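Local coordinates for protein colicin-D (Escherichia coli, PDB 5ZNM) that kills Escherichia coli and closely related bacteria by blocking protein synthesis, using the C-terminal tRNase domain that is carried here together with the central domain, at residues Q156-N161 against A165-K170; D283-G288 against K319-I324; R292-K297 against E364-W369; G337-E342 against V356-S361. One frame throughout, in Å; residues are numbered along the deposited sequence.

Contact 1: Q156-N161 against A165-K170; sequences QLINSN and ALDLLK
The peptide carbonyl of Ile158 is approached from its two faces. Across the strands, Ala165 N donates to Ile158 O (3.1 Å) from 34° out of the carbonyl plane, while the amide of Asn159 folds back, its ND2 meeting Ile158 O (3.1 Å) from 49° out of that plane on the opposite face. The carboxylate of Asp167 lies against a methyl: Ile158 CD1 is 3.2 Å from Asp167 OD2, the two side chains crossing at about a right angle. Ile158 reaches it because CG1 sits between the backbone N and the carbonyl carbon (chi1 67°), which also lays CG1 3.8 Å from Ala165 CB. On the other face of the sheet Leu157 CD2 meets Leu166 CD1 at 4.0 Å. These leucines form the non-hydrogen-bonded pair between the hydrogen-bonded pairs Gln156-Asp167 and Ile158-Ala165, the alternation of an antiparallel beta hairpin, strands 153-160 and 163-170. Asp167 N to Gln156 O is short (2.8 Å) and nearly straight. Asp167 OD1 forms a salt bridge with Arg99 of strand 96-103, so the charge lying against the Ile158 methyl is probably balanced. At Ile158 O the Ala165 bond is the better directed; the Asn159 amide adds a second, poorly directed donor.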
loop_
_atom_site.group_PDB
_atom_site.type_symbol
_atom_site.label_atom_id
_atom_site.label_comp_id
_atom_site.label_asym_id
_atom_site.label_seq_id
_atom_site.Cartn_x
_atom_site.Cartn_y
_atom_site.Cartn_z
ATOM N N GLN A 156 -5.506 3.605 -21.173
ATOM C CA GLN A 156 -5.698 5.011 -21.487
ATOM C C GLN A 156 -6.564 5.640 -20.406
ATOM O O GLN A 156 -7.599 5.072 -20.036
ATOM C CB GLN A 156 -6.355 5.160 -22.859
ATOM C CG GLN A 156 -7.154 6.413 -23.024
ATOM C CD GLN A 156 -7.444 6.709 -24.461
ATOM O OE1 GLN A 156 -8.354 6.136 -25.058
ATOM N NE2 GLN A 156 -6.659 7.607 -25.038
ATOM N N LEU A 157 -6.139 6.793 -19.889
ATOM C CA LEU A 157 -6.934 7.537 -18.920
ATOM C C LEU A 157 -7.894 8.465 -19.654
ATOM O O LEU A 157 -7.504 9.149 -20.605
ATOM C CB LEU A 157 -6.048 8.341 -17.975
ATOM C CG LEU A 157 -5.374 7.547 -16.863
ATOM C CD1 LEU A 157 -4.434 8.449 -16.090
ATOM C CD2 LEU A 157 -6.409 6.939 -15.932
ATOM N N ILE A 158 -9.149 8.484 -19.213
ATOM C CA ILE A 158 -10.200 9.247 -19.875
ATOM C C ILE A 158 -11.018 9.973 -18.821
ATOM O O ILE A 158 -10.839 9.784 -17.616
ATOM C CB ILE A 158 -11.130 8.366 -20.732
ATOM C CG1 ILE A 158 -11.935 7.434 -19.833
ATOM C CG2 ILE A 158 -10.347 7.584 -21.743
ATOM C CD1 ILE A 158 -12.982 6.643 -20.575
ATOM N N ASN A 159 -11.913 10.837 -19.300
ATOM C CA ASN A 159 -12.886 11.517 -18.461
ATOM C C ASN A 159 -14.238 10.976 -18.886
ATOM O O ASN A 159 -14.665 11.203 -20.022
ATOM C CB ASN A 159 -12.847 13.034 -18.642
ATOM C CG ASN A 159 -11.567 13.661 -18.145
ATOM O OD1 ASN A 159 -11.333 14.844 -18.381
ATOM N ND2 ASN A 159 -10.735 12.885 -17.448
ATOM N N SER A 160 -14.905 10.260 -17.993
ATOM C CA SER A 160 -16.227 9.711 -18.289
ATOM C C SER A 160 -17.189 10.173 -17.205
ATOM O O SER A 160 -17.145 9.666 -16.081
ATOM C CB SER A 160 -16.191 8.192 -18.385
ATOM O OG SER A 160 -17.465 7.694 -18.757
ATOM N N ASN A 161 -18.027 11.147 -17.558
ATOM C CA ASN A 161 -19.109 11.664 -16.720
ATOM C C ASN A 161 -18.622 11.965 -15.300
ATOM O O ASN A 161 -18.984 11.303 -14.324
ATOM C CB ASN A 161 -20.291 10.691 -16.719
ATOM C CG ASN A 161 -21.620 11.399 -16.903
ATOM O OD1 ASN A 161 -21.878 11.994 -17.952
ATOM N ND2 ASN A 161 -22.471 11.339 -15.884
ATOM N N ALA A 165 -11.252 7.780 -15.335
ATOM C CA ALA A 165 -11.416 6.361 -15.601
ATOM C C ALA A 165 -10.245 5.842 -16.420
ATOM O O ALA A 165 -9.579 6.592 -17.138
ATOM C CB ALA A 165 -12.734 6.075 -16.338
ATOM N N LEU A 166 -10.010 4.534 -16.310
ATOM C CA LEU A 166 -8.988 3.835 -17.077
ATOM C C LEU A 166 -9.678 2.891 -18.049
ATOM O O LEU A 166 -10.435 2.008 -17.627
ATOM C CB LEU A 166 -8.052 3.059 -16.149
ATOM C CG LEU A 166 -6.902 2.288 -16.790
ATOM C CD1 LEU A 166 -5.943 3.229 -17.487
ATOM C CD2 LEU A 166 -6.187 1.488 -15.723
ATOM N N ASP A 167 -9.433 3.086 -19.342
ATOM C CA ASP A 167 -9.933 2.176 -20.361
ATOM C C ASP A 167 -8.846 1.162 -20.663
ATOM O O ASP A 167 -7.729 1.544 -21.021
ATOM C CB ASP A 167 -10.324 2.917 -21.640
ATOM C CG ASP A 167 -11.702 3.517 -21.557
ATOM O OD1 ASP A 167 -12.385 3.279 -20.537
ATOM O OD2 ASP A 167 -12.106 4.209 -22.512
ATOM N N LEU A 168 -9.165 -0.119 -20.490
ATOM C CA LEU A 168 -8.257 -1.199 -20.830
ATOM C C LEU A 168 -8.648 -1.720 -22.207
ATOM O O LEU A 168 -9.791 -2.148 -22.419
ATOM C CB LEU A 168 -8.286 -2.304 -19.774
ATOM C CG LEU A 168 -7.806 -1.869 -18.382
ATOM C CD1 LEU A 168 -7.653 -3.062 -17.454
ATOM C CD2 LEU A 168 -6.502 -1.083 -18.458
ATOM N N LEU A 169 -7.699 -1.666 -23.134
ATOM C CA LEU A 169 -7.935 -1.934 -24.541
ATOM C C LEU A 169 -7.156 -3.159 -24.975
ATOM O O LEU A 169 -5.945 -3.259 -24.725
ATOM C CB LEU A 169 -7.528 -0.747 -25.401
ATOM C CG LEU A 169 -8.200 0.562 -25.011
ATOM C CD1 LEU A 169 -7.476 1.720 -25.669
ATOM C CD2 LEU A 169 -9.659 0.525 -25.411
ATOM N N LYS A 170 -7.872 -4.080 -25.622
ATOM C CA LYS A 170 -7.271 -5.247 -26.263
ATOM C C LYS A 170 -6.380 -4.800 -27.431
ATOM O O LYS A 170 -6.810 -4.023 -28.289
ATOM C CB LYS A 170 -8.396 -6.220 -26.714
ATOM C CG LYS A 170 -7.935 -7.560 -27.361
ATOM C CD LYS A 170 -6.579 -8.110 -26.895
ATOM C CE LYS A 170 -6.116 -9.032 -27.832
ATOM N NZ LYS A 170 -4.625 -8.822 -27.934
#

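Contact 2: D283-G288 against K319-I324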
loop_
_atom_site.group_PDB
_atom_site.type_symbol
_atom_site.label_atom_id
_atom_site.label_comp_id
_atom_site.label_asym_id
_atom_site.label_seq_id
_atom_site.Cartn_x
_atom_site.Cartn_y
_atom_site.Cartn_z
ATOM N N ASP A 283 -5.766 10.726 -22.465
ATOM C CA ASP A 283 -5.993 11.182 -23.830
ATOM C C ASP A 283 -5.799 12.698 -23.908
ATOM O O ASP A 283 -6.276 13.421 -23.028
ATOM C CB ASP A 283 -7.418 10.809 -24.253
ATOM C CG ASP A 283 -7.675 11.014 -25.742
ATOM O OD1 ASP A 283 -7.611 12.167 -26.222
ATOM O OD2 ASP A 283 -7.982 10.016 -26.426
ATOM N N PRO A 284 -5.109 13.220 -24.938
ATOM C CA PRO A 284 -4.933 14.679 -25.036
ATOM C C PRO A 284 -6.240 15.443 -24.963
ATOM O O PRO A 284 -6.262 16.597 -24.516
ATOM C CB PRO A 284 -4.265 14.860 -26.407
ATOM C CG PRO A 284 -3.607 13.576 -26.681
ATOM C CD PRO A 284 -4.421 12.508 -26.029
ATOM N N LEU A 285 -7.344 14.825 -25.363
ATOM C CA LEU A 285 -8.622 15.525 -25.403
ATOM C C LEU A 285 -9.413 15.375 -24.117
ATOM O O LEU A 285 -10.489 15.972 -24.001
ATOM C CB LEU A 285 -9.466 15.026 -26.581
ATOM C CG LEU A 285 -8.945 15.333 -27.993
ATOM C CD1 LEU A 285 -9.785 14.596 -29.038
ATOM C CD2 LEU A 285 -8.918 16.845 -28.273
ATOM N N ASP A 286 -8.917 14.591 -23.158
ATOM C CA ASP A 286 -9.584 14.388 -21.877
ATOM C C ASP A 286 -8.723 15.049 -20.810
ATOM O O ASP A 286 -7.738 14.467 -20.347
ATOM C CB ASP A 286 -9.797 12.902 -21.597
ATOM C CG ASP A 286 -10.875 12.303 -22.474
ATOM O OD1 ASP A 286 -10.919 12.642 -23.671
ATOM O OD2 ASP A 286 -11.684 11.502 -21.973
ATOM N N SER A 287 -9.126 16.249 -20.402
ATOM C CA SER A 287 -8.275 17.123 -19.605
ATOM C C SER A 287 -9.014 17.770 -18.440
ATOM O O SER A 287 -8.554 18.801 -17.931
ATOM C CB SER A 287 -7.688 18.234 -20.480
ATOM O OG SER A 287 -8.738 19.080 -20.947
ATOM N N GLY A 288 -10.150 17.220 -18.009
ATOM C CA GLY A 288 -10.916 17.889 -16.982
ATOM C C GLY A 288 -11.798 18.955 -17.597
ATOM O O GLY A 288 -13.026 18.815 -17.594
ATOM N N LYS A 319 -9.628 20.133 -33.553
ATOM C CA LYS A 319 -9.936 21.478 -34.058
ATOM C C LYS A 319 -10.932 22.195 -33.152
ATOM O O LYS A 319 -10.743 23.368 -32.802
ATOM C CB LYS A 319 -10.511 21.403 -35.480
ATOM C CG LYS A 319 -9.521 21.166 -36.605
ATOM C CD LYS A 319 -10.233 21.471 -37.960
ATOM C CE LYS A 319 -9.337 21.113 -39.144
ATOM N NZ LYS A 319 -10.049 21.383 -40.422
ATOM N N PHE A 320 -12.023 21.502 -32.789
ATOM C CA PHE A 320 -13.074 22.082 -31.948
ATOM C C PHE A 320 -12.532 22.440 -30.568
ATOM O O PHE A 320 -12.760 23.544 -30.061
ATOM C CB PHE A 320 -14.221 21.069 -31.839
ATOM C CG PHE A 320 -15.502 21.597 -31.205
ATOM C CD1 PHE A 320 -15.885 22.912 -31.343
ATOM C CD2 PHE A 320 -16.330 20.732 -30.497
ATOM C CE1 PHE A 320 -17.084 23.371 -30.781
ATOM C CE2 PHE A 320 -17.519 21.172 -29.920
ATOM C CZ PHE A 320 -17.898 22.502 -30.069
ATOM N N ARG A 321 -11.783 21.518 -29.952
ATOM C CA ARG A 321 -11.153 21.811 -28.665
ATOM C C ARG A 321 -10.271 23.058 -28.759
ATOM O O ARG A 321 -10.354 23.968 -27.918
ATOM C CB ARG A 321 -10.335 20.594 -28.209
ATOM C CG ARG A 321 -9.876 20.582 -26.746
ATOM C CD ARG A 321 -8.656 21.462 -26.469
ATOM N NE ARG A 321 -7.514 21.221 -27.379
ATOM C CZ ARG A 321 -6.606 20.258 -27.221
ATOM N NH1 ARG A 321 -5.604 20.137 -28.093
ATOM N NH2 ARG A 321 -6.685 19.416 -26.186
ATOM N N ASP A 322 -9.420 23.115 -29.788
ATOM C CA ASP A 322 -8.526 24.258 -29.957
ATOM C C ASP A 322 -9.317 25.543 -30.214
ATOM O O ASP A 322 -8.975 26.606 -29.677
ATOM C CB ASP A 322 -7.526 23.981 -31.096
ATOM C CG ASP A 322 -6.464 22.912 -30.725
ATOM O OD1 ASP A 322 -6.321 22.571 -29.529
ATOM O OD2 ASP A 322 -5.777 22.399 -31.630
ATOM N N ALA A 323 -10.402 25.464 -30.994
ATOM C CA ALA A 323 -11.206 26.663 -31.241
ATOM C C ALA A 323 -11.818 27.193 -29.953
ATOM O O ALA A 323 -11.846 28.406 -29.723
ATOM C CB ALA A 323 -12.298 26.378 -32.273
ATOM N N ILE A 324 -12.304 26.301 -29.089
ATOM C CA ILE A 324 -12.824 26.743 -27.805
ATOM C C ILE A 324 -11.719 27.392 -26.977
ATOM O O ILE A 324 -11.934 28.430 -26.341
ATOM C CB ILE A 324 -13.495 25.563 -27.078
ATOM C CG1 ILE A 324 -14.689 25.076 -27.909
ATOM C CG2 ILE A 324 -13.909 25.943 -25.641
ATOM C CD1 ILE A 324 -15.056 23.635 -27.676
HETATM O O HOH W 1 -8.264 18.849 -24.023
#
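Leu285 and Arg321 bring the backbones closest, 7.5 Å between their CA atoms, where a type I beta turn from Asp283 to Asp286 faces the helix containing 319-324. The turn is closed by Asp286 N bonding to Asp283 O (2.9 Å) and reinforced by an Asx turn, in which Leu285 N donates to the anti lone pair of Asp283 OD1 (2.8 Å). This loop carries the chain from strand 274-281 to helix 292-297, and Arg321 belongs to helix 314-329 of the tRNase domain, so the contact spans the passage into that domain. With its chain bent at chi2 and chi3, Arg321 lays its guanidinium beside the turn. Leu285 CD2 lies over one face of it, 4.0 Å from Arg321 NH2. At the edge, near the guanidinium plane, Arg321 NH2 makes a weak bond to Pro284 O (3.3 Å, 125° at the hydrogen). A water is held more firmly: Arg321 NH2 donates to it at 2.7 Å, while the water donates to Pro284 O and also bonds to Ser287 OG. Along the other edge, NE and NH1 of Arg321 both grip Asp322 OD1, NE at 2.8 Å, and NH1 has a further acceptor in Gly203 O.

Contact 3: R292-K297 against E364-W369; sequences RKQLDK and EFLSGW. With SO4 (sulfate ion), chain E.
Gln294 turns its amide toward the strand and donates to the Leu366 carbonyl, the two planes standing nearly perpendicular along the bond. Gln294 NE2 lies on a lone pair of Leu366 O, 2.9 Å away, in the carbonyl plane, and the acceptor is only 2° out of the amide plane of Gln294. The bond is close to straight, 171° at the hydrogen. CG stands anti to the backbone N (chi1 -166°), and that first torsion lays it against the strand, Gln294 CG being 3.5 Å from Phe365 O and 4.1 Å from Phe365 CD2, oblique to the ring. The chain then bends at chi2, carrying the amide out from helix 292-297 over the start of strand 365-370. Leu366 CD1 flanks the amide, 3.7 Å from Gln294 NE2. Phe365 itself turns to the interior, where it touches Ile324 of helix 314-329 and Val357 of strand 355-359.

A sulfate takes the second N-H of the amide, Gln294 NE2 reaching sulfate O1 at 2.8 Å. Lys297, three residues on in the helix, also holds the anion, NZ lying 2.6 Å from sulfate O4, with a weak bond to O1, and Lys298 NZ binds it too. Both amide hydrogens of NE2 are thus spent, one tying helix to strand and one fixing the anion, which should hold the amide against flipping. The sulfate probably came from the crystallisation liquor; the amide and two lysines form a site suited to an anion, but a role with the RNA backbone, though possible, is not established by it.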
loop_
_atom_site.group_PDB
_atom_site.type_symbol
_atom_site.label_atom_id
_atom_site.label_comp_id
_atom_site.label_asym_id
_atom_site.label_seq_id
_atom_site.Cartn_x
_atom_site.Cartn_y
_atom_site.Cartn_z
ATOM N N ARG A 292 -13.273 13.988 -24.677
ATOM C CA ARG A 292 -13.627 13.619 -26.038
ATOM C C ARG A 292 -15.129 13.387 -26.157
ATOM O O ARG A 292 -15.742 13.727 -27.178
ATOM C CB ARG A 292 -12.859 12.369 -26.449
ATOM C CG ARG A 292 -12.911 12.129 -27.926
ATOM C CD ARG A 292 -12.176 10.884 -28.364
ATOM N NE ARG A 292 -12.668 10.423 -29.650
ATOM C CZ ARG A 292 -11.923 10.186 -30.711
ATOM N NH1 ARG A 292 -10.610 10.337 -30.664
ATOM N NH2 ARG A 292 -12.494 9.786 -31.842
ATOM N N LYS A 293 -15.730 12.807 -25.115
ATOM C CA LYS A 293 -17.166 12.543 -25.125
ATOM C C LYS A 293 -17.965 13.836 -25.288
ATOM O O LYS A 293 -18.869 13.918 -26.125
ATOM C CB LYS A 293 -17.548 11.800 -23.837
ATOM C CG LYS A 293 -19.035 11.570 -23.668
ATOM C CD LYS A 293 -19.419 10.132 -23.962
ATOM C CE LYS A 293 -20.914 9.900 -23.749
ATOM N NZ LYS A 293 -21.753 10.672 -24.724
ATOM N N GLN A 294 -17.622 14.878 -24.520
ATOM C CA GLN A 294 -18.379 16.123 -24.616
ATOM C C GLN A 294 -18.099 16.858 -25.930
ATOM O O GLN A 294 -19.019 17.413 -26.541
ATOM C CB GLN A 294 -18.079 17.031 -23.416
ATOM C CG GLN A 294 -19.078 18.210 -23.241
ATOM C CD GLN A 294 -20.458 17.748 -22.782
ATOM O OE1 GLN A 294 -20.633 16.595 -22.409
ATOM N NE2 GLN A 294 -21.444 18.654 -22.806
ATOM N N LEU A 295 -16.842 16.891 -26.373
ATOM C CA LEU A 295 -16.529 17.493 -27.669
ATOM C C LEU A 295 -17.331 16.840 -28.786
ATOM O O LEU A 295 -17.847 17.523 -29.684
ATOM C CB LEU A 295 -15.023 17.375 -27.947
ATOM C CG LEU A 295 -14.105 18.256 -27.086
ATOM C CD1 LEU A 295 -12.655 17.724 -27.115
ATOM C CD2 LEU A 295 -14.120 19.712 -27.578
ATOM N N ASP A 296 -17.452 15.515 -28.742
ATOM C CA ASP A 296 -18.227 14.798 -29.751
ATOM C C ASP A 296 -19.705 15.177 -29.667
ATOM O O ASP A 296 -20.339 15.489 -30.682
ATOM C CB ASP A 296 -18.016 13.298 -29.542
ATOM C CG ASP A 296 -18.752 12.454 -30.535
ATOM O OD1 ASP A 296 -19.975 12.318 -30.403
ATOM O OD2 ASP A 296 -18.095 11.902 -31.438
ATOM N N LYS A 297 -20.255 15.190 -28.450
ATOM C CA LYS A 297 -21.659 15.571 -28.243
ATOM C C LYS A 297 -21.975 16.952 -28.798
ATOM O O LYS A 297 -23.088 17.195 -29.277
ATOM C CB LYS A 297 -21.997 15.560 -26.750
ATOM C CG LYS A 297 -22.710 14.328 -26.254
ATOM C CD LYS A 297 -23.540 14.657 -25.017
ATOM C CE LYS A 297 -22.659 14.916 -23.820
ATOM N NZ LYS A 297 -23.411 14.978 -22.528
ATOM N N GLU A 364 -15.901 22.193 -16.139
ATOM C CA GLU A 364 -16.088 21.424 -17.363
ATOM C C GLU A 364 -16.682 22.285 -18.463
ATOM O O GLU A 364 -17.688 22.967 -18.246
ATOM C CB GLU A 364 -17.028 20.244 -17.126
ATOM C CG GLU A 364 -16.425 19.034 -16.456
ATOM C CD GLU A 364 -17.465 17.922 -16.318
ATOM O OE1 GLU A 364 -18.370 17.859 -17.167
ATOM O OE2 GLU A 364 -17.386 17.137 -15.363
ATOM N N PHE A 365 -16.097 22.210 -19.655
ATOM C CA PHE A 365 -16.765 22.753 -20.824
ATOM C C PHE A 365 -18.118 22.066 -21.015
ATOM O O PHE A 365 -18.208 20.835 -21.022
ATOM C CB PHE A 365 -15.886 22.572 -22.063
ATOM C CG PHE A 365 -16.630 22.720 -23.363
ATOM C CD1 PHE A 365 -16.978 23.978 -23.842
ATOM C CD2 PHE A 365 -16.968 21.607 -24.113
ATOM C CE1 PHE A 365 -17.659 24.122 -25.032
ATOM C CE2 PHE A 365 -17.646 21.747 -25.325
ATOM C CZ PHE A 365 -17.990 23.009 -25.780
ATOM N N LEU A 366 -19.173 22.862 -21.177
ATOM C CA LEU A 366 -20.496 22.308 -21.452
ATOM C C LEU A 366 -20.869 22.410 -22.926
ATOM O O LEU A 366 -21.153 21.395 -23.570
ATOM C CB LEU A 366 -21.549 23.010 -20.589
ATOM C CG LEU A 366 -22.979 22.550 -20.909
ATOM C CD1 LEU A 366 -23.180 21.073 -20.573
ATOM C CD2 LEU A 366 -23.991 23.433 -20.210
ATOM N N SER A 367 -20.882 23.621 -23.474
ATOM C CA SER A 367 -21.319 23.835 -24.847
ATOM C C SER A 367 -20.923 25.250 -25.253
ATOM O O SER A 367 -20.406 26.026 -24.444
ATOM C CB SER A 367 -22.837 23.637 -24.991
ATOM O OG SER A 367 -23.178 23.546 -26.357
ATOM N N GLY A 368 -21.181 25.574 -26.515
ATOM C CA GLY A 368 -21.006 26.929 -27.003
ATOM C C GLY A 368 -21.639 27.080 -28.367
ATOM O O GLY A 368 -21.900 26.090 -29.061
ATOM N N TRP A 369 -21.853 28.337 -28.758
ATOM C CA TRP A 369 -22.538 28.641 -30.011
ATOM C C TRP A 369 -22.480 30.142 -30.255
ATOM O O TRP A 369 -21.993 30.912 -29.418
ATOM C CB TRP A 369 -23.994 28.143 -30.011
ATOM C CG TRP A 369 -24.909 28.714 -28.935
ATOM C CD1 TRP A 369 -25.591 29.905 -28.973
ATOM C CD2 TRP A 369 -25.282 28.081 -27.700
ATOM N NE1 TRP A 369 -26.352 30.051 -27.829
ATOM C CE2 TRP A 369 -26.173 28.949 -27.032
ATOM C CE3 TRP A 369 -24.934 26.870 -27.087
ATOM C CZ2 TRP A 369 -26.727 28.643 -25.782
ATOM C CZ3 TRP A 369 -25.492 26.563 -25.836
ATOM C CH2 TRP A 369 -26.370 27.453 -25.203
HETATM S S SO4 E . -25.408 17.631 -21.940
HETATM O O1 SO4 E . -23.970 17.866 -21.890
HETATM O O2 SO4 E . -25.941 17.884 -20.601
HETATM O O3 SO4 E . -26.030 18.520 -22.925
HETATM O O4 SO4 E . -25.691 16.246 -22.314
#

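Contact 4: G337-E342 against V356-S361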
loop_
_atom_site.group_PDB
_atom_site.type_symbol
_atom_site.label_atom_id
_atom_site.label_comp_id
_atom_site.label_asym_id
_atom_site.label_seq_id
_atom_site.Cartn_x
_atom_site.Cartn_y
_atom_site.Cartn_z
ATOM N N GLY A 337 -22.465 36.741 -17.618
ATOM C CA GLY A 337 -23.693 36.065 -17.288
ATOM C C GLY A 337 -23.523 34.592 -16.961
ATOM O O GLY A 337 -22.451 34.106 -16.564
ATOM N N THR A 338 -24.621 33.863 -17.150
ATOM C CA THR A 338 -24.708 32.489 -16.675
ATOM C C THR A 338 -25.720 31.736 -17.521
ATOM O O THR A 338 -26.545 32.335 -18.222
ATOM C CB THR A 338 -25.108 32.433 -15.193
ATOM O OG1 THR A 338 -25.031 31.080 -14.724
ATOM C CG2 THR A 338 -26.533 32.959 -15.009
ATOM N N TYR A 339 -25.650 30.405 -17.447
ATOM C CA TYR A 339 -26.557 29.520 -18.179
ATOM C C TYR A 339 -27.493 28.871 -17.158
ATOM O O TYR A 339 -27.064 28.022 -16.366
ATOM C CB TYR A 339 -25.759 28.499 -18.991
ATOM C CG TYR A 339 -26.580 27.544 -19.841
ATOM C CD1 TYR A 339 -27.356 28.011 -20.890
ATOM C CD2 TYR A 339 -26.551 26.174 -19.604
ATOM C CE1 TYR A 339 -28.090 27.151 -21.668
ATOM C CE2 TYR A 339 -27.293 25.295 -20.382
ATOM C CZ TYR A 339 -28.053 25.796 -21.425
ATOM O OH TYR A 339 -28.800 24.950 -22.217
ATOM N N ARG A 340 -28.771 29.274 -17.197
ATOM C CA ARG A 340 -29.738 28.978 -16.134
ATOM C C ARG A 340 -29.785 27.491 -15.798
ATOM O O ARG A 340 -29.813 27.106 -14.624
ATOM C CB ARG A 340 -31.128 29.489 -16.556
ATOM C CG ARG A 340 -32.075 28.417 -17.107
ATOM C CD ARG A 340 -33.309 28.961 -17.825
ATOM N NE ARG A 340 -33.930 27.897 -18.604
ATOM C CZ ARG A 340 -34.748 28.078 -19.633
ATOM N NH1 ARG A 340 -35.069 29.301 -20.035
ATOM N NH2 ARG A 340 -35.239 27.022 -20.266
ATOM N N ARG A 341 -29.745 26.644 -16.825
ATOM C CA ARG A 341 -29.911 25.207 -16.680
ATOM C C ARG A 341 -28.774 24.564 -15.883
ATOM O O ARG A 341 -28.967 23.487 -15.312
ATOM C CB ARG A 341 -30.035 24.635 -18.093
ATOM C CG ARG A 341 -30.218 23.149 -18.236
ATOM C CD ARG A 341 -30.419 22.834 -19.724
ATOM N NE ARG A 341 -31.627 23.473 -20.240
ATOM C CZ ARG A 341 -32.856 23.013 -20.005
ATOM N NH1 ARG A 341 -33.026 21.920 -19.265
ATOM N NH2 ARG A 341 -33.914 23.641 -20.497
ATOM N N GLU A 342 -27.612 25.215 -15.805
ATOM C CA GLU A 342 -26.439 24.716 -15.084
ATOM C C GLU A 342 -26.099 25.696 -13.964
ATOM O O GLU A 342 -25.377 26.669 -14.178
ATOM C CB GLU A 342 -25.261 24.528 -16.032
ATOM C CG GLU A 342 -25.427 23.349 -16.958
ATOM C CD GLU A 342 -25.307 22.017 -16.236
ATOM O OE1 GLU A 342 -24.588 21.949 -15.217
ATOM O OE2 GLU A 342 -25.932 21.037 -16.689
ATOM N N VAL A 356 -20.514 32.409 -27.554
ATOM C CA VAL A 356 -20.476 32.120 -26.128
ATOM C C VAL A 356 -19.922 30.721 -25.935
ATOM O O VAL A 356 -20.124 29.837 -26.774
ATOM C CB VAL A 356 -21.872 32.219 -25.472
ATOM C CG1 VAL A 356 -22.350 33.663 -25.463
ATOM C CG2 VAL A 356 -22.860 31.333 -26.240
ATOM N N VAL A 357 -19.237 30.519 -24.807
ATOM C CA VAL A 357 -18.828 29.194 -24.345
ATOM C C VAL A 357 -19.259 29.076 -22.886
ATOM O O VAL A 357 -19.019 29.997 -22.095
ATOM C CB VAL A 357 -17.311 28.963 -24.491
ATOM C CG1 VAL A 357 -16.870 27.718 -23.689
ATOM C CG2 VAL A 357 -16.916 28.843 -25.994
ATOM N N ILE A 358 -19.925 27.964 -22.546
ATOM C CA ILE A 358 -20.433 27.713 -21.195
ATOM C C ILE A 358 -19.479 26.792 -20.451
ATOM O O ILE A 358 -19.188 25.684 -20.915
ATOM C CB ILE A 358 -21.836 27.087 -21.218
ATOM C CG1 ILE A 358 -22.809 27.893 -22.079
ATOM C CG2 ILE A 358 -22.366 26.886 -19.739
ATOM C CD1 ILE A 358 -24.044 27.068 -22.470
ATOM N N ILE A 359 -19.068 27.210 -19.257
ATOM C CA ILE A 359 -18.228 26.418 -18.369
ATOM C C ILE A 359 -19.033 26.122 -17.108
ATOM O O ILE A 359 -19.529 27.046 -16.457
ATOM C CB ILE A 359 -16.925 27.160 -18.011
ATOM C CG1 ILE A 359 -16.186 27.600 -19.276
ATOM C CG2 ILE A 359 -16.020 26.271 -17.156
ATOM C CD1 ILE A 359 -15.699 26.447 -20.123
ATOM N N LYS A 360 -19.161 24.841 -16.762
ATOM C CA LYS A 360 -19.859 24.482 -15.530
ATOM C C LYS A 360 -19.066 24.929 -14.300
ATOM O O LYS A 360 -17.875 25.250 -14.363
ATOM C CB LYS A 360 -20.082 22.980 -15.451
ATOM C CG LYS A 360 -21.095 22.407 -16.424
ATOM C CD LYS A 360 -20.753 20.937 -16.649
ATOM C CE LYS A 360 -21.981 20.061 -16.733
ATOM N NZ LYS A 360 -21.667 18.693 -16.218
ATOM N N SER A 361 -19.745 24.909 -13.153
ATOM C CA SER A 361 -19.103 25.352 -11.924
ATOM C C SER A 361 -17.893 24.491 -11.583
ATOM O O SER A 361 -16.942 24.981 -10.965
ATOM C CB SER A 361 -20.110 25.344 -10.780
ATOM O OG SER A 361 -20.705 24.071 -10.693
#
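Ile358 meets Tyr339 with both branches, and the torsion at CB sorts them: CG1 lies anti to the carbonyl carbon (chi1 -52°), CG2 anti to the backbone N. From CB, the short branch ends at CG2, 3.8 Å from Tyr339 CB. The longer one runs through CG1 to CD1, which comes over the face of the phenol ring, 3.7 Å from Tyr339 CG and 3.8 Å from Tyr339 CD1. Its line to the ring centroid is 15° off the normal, a CH-pi contact. The ring's opposite face has Arg341 N above it, offset toward the rim, because the chain folds back in a type I turn from Tyr339 to Glu342.

At the end of the turn, Glu342 crosses Lys360 obliquely. Glu342 OE1 rests on the aliphatic chain, 3.6 Å from Lys360 CE, but stays 4.5 Å from Lys360 NZ, too far for a salt bridge, though the opposite charges probably attract; a weak, long ion pair joins the amine to Glu364.

Leu366 of strand 365-370 touches both Tyr339 and Glu342, and Trp369 of that strand packs on Ile358. Strand 355-359 lies between strands 346-349 and 365-370, while Val357, next to Ile358 in the strand, packs on Ile324 and His327 of helix 314-329.

In the fold
The four contacts trace the chain from the central domain into the tRNase domain. Contact 1 lies in the hairpin 153-160/163-170, and contact 2, with its centre about 16 Å away, adjoins it through probable hydrogen bonds from Asn159 to Asp286 and Gly288. Contact 2 in turn touches contact 3, about 9 Å off between centres, by a probable hydrogen bond between Asp286 and Arg292 and by Ile324 against Phe365; their segments alternate along the sequence. Contact 4 is nested within the loop closed by contact 3, and the two share one antiparallel sheet through neighbouring strands 355-359 and 365-370. The loop 283-288 thus probably joins the two domains, in the chain and by hydrogen bonds and packing on both sides.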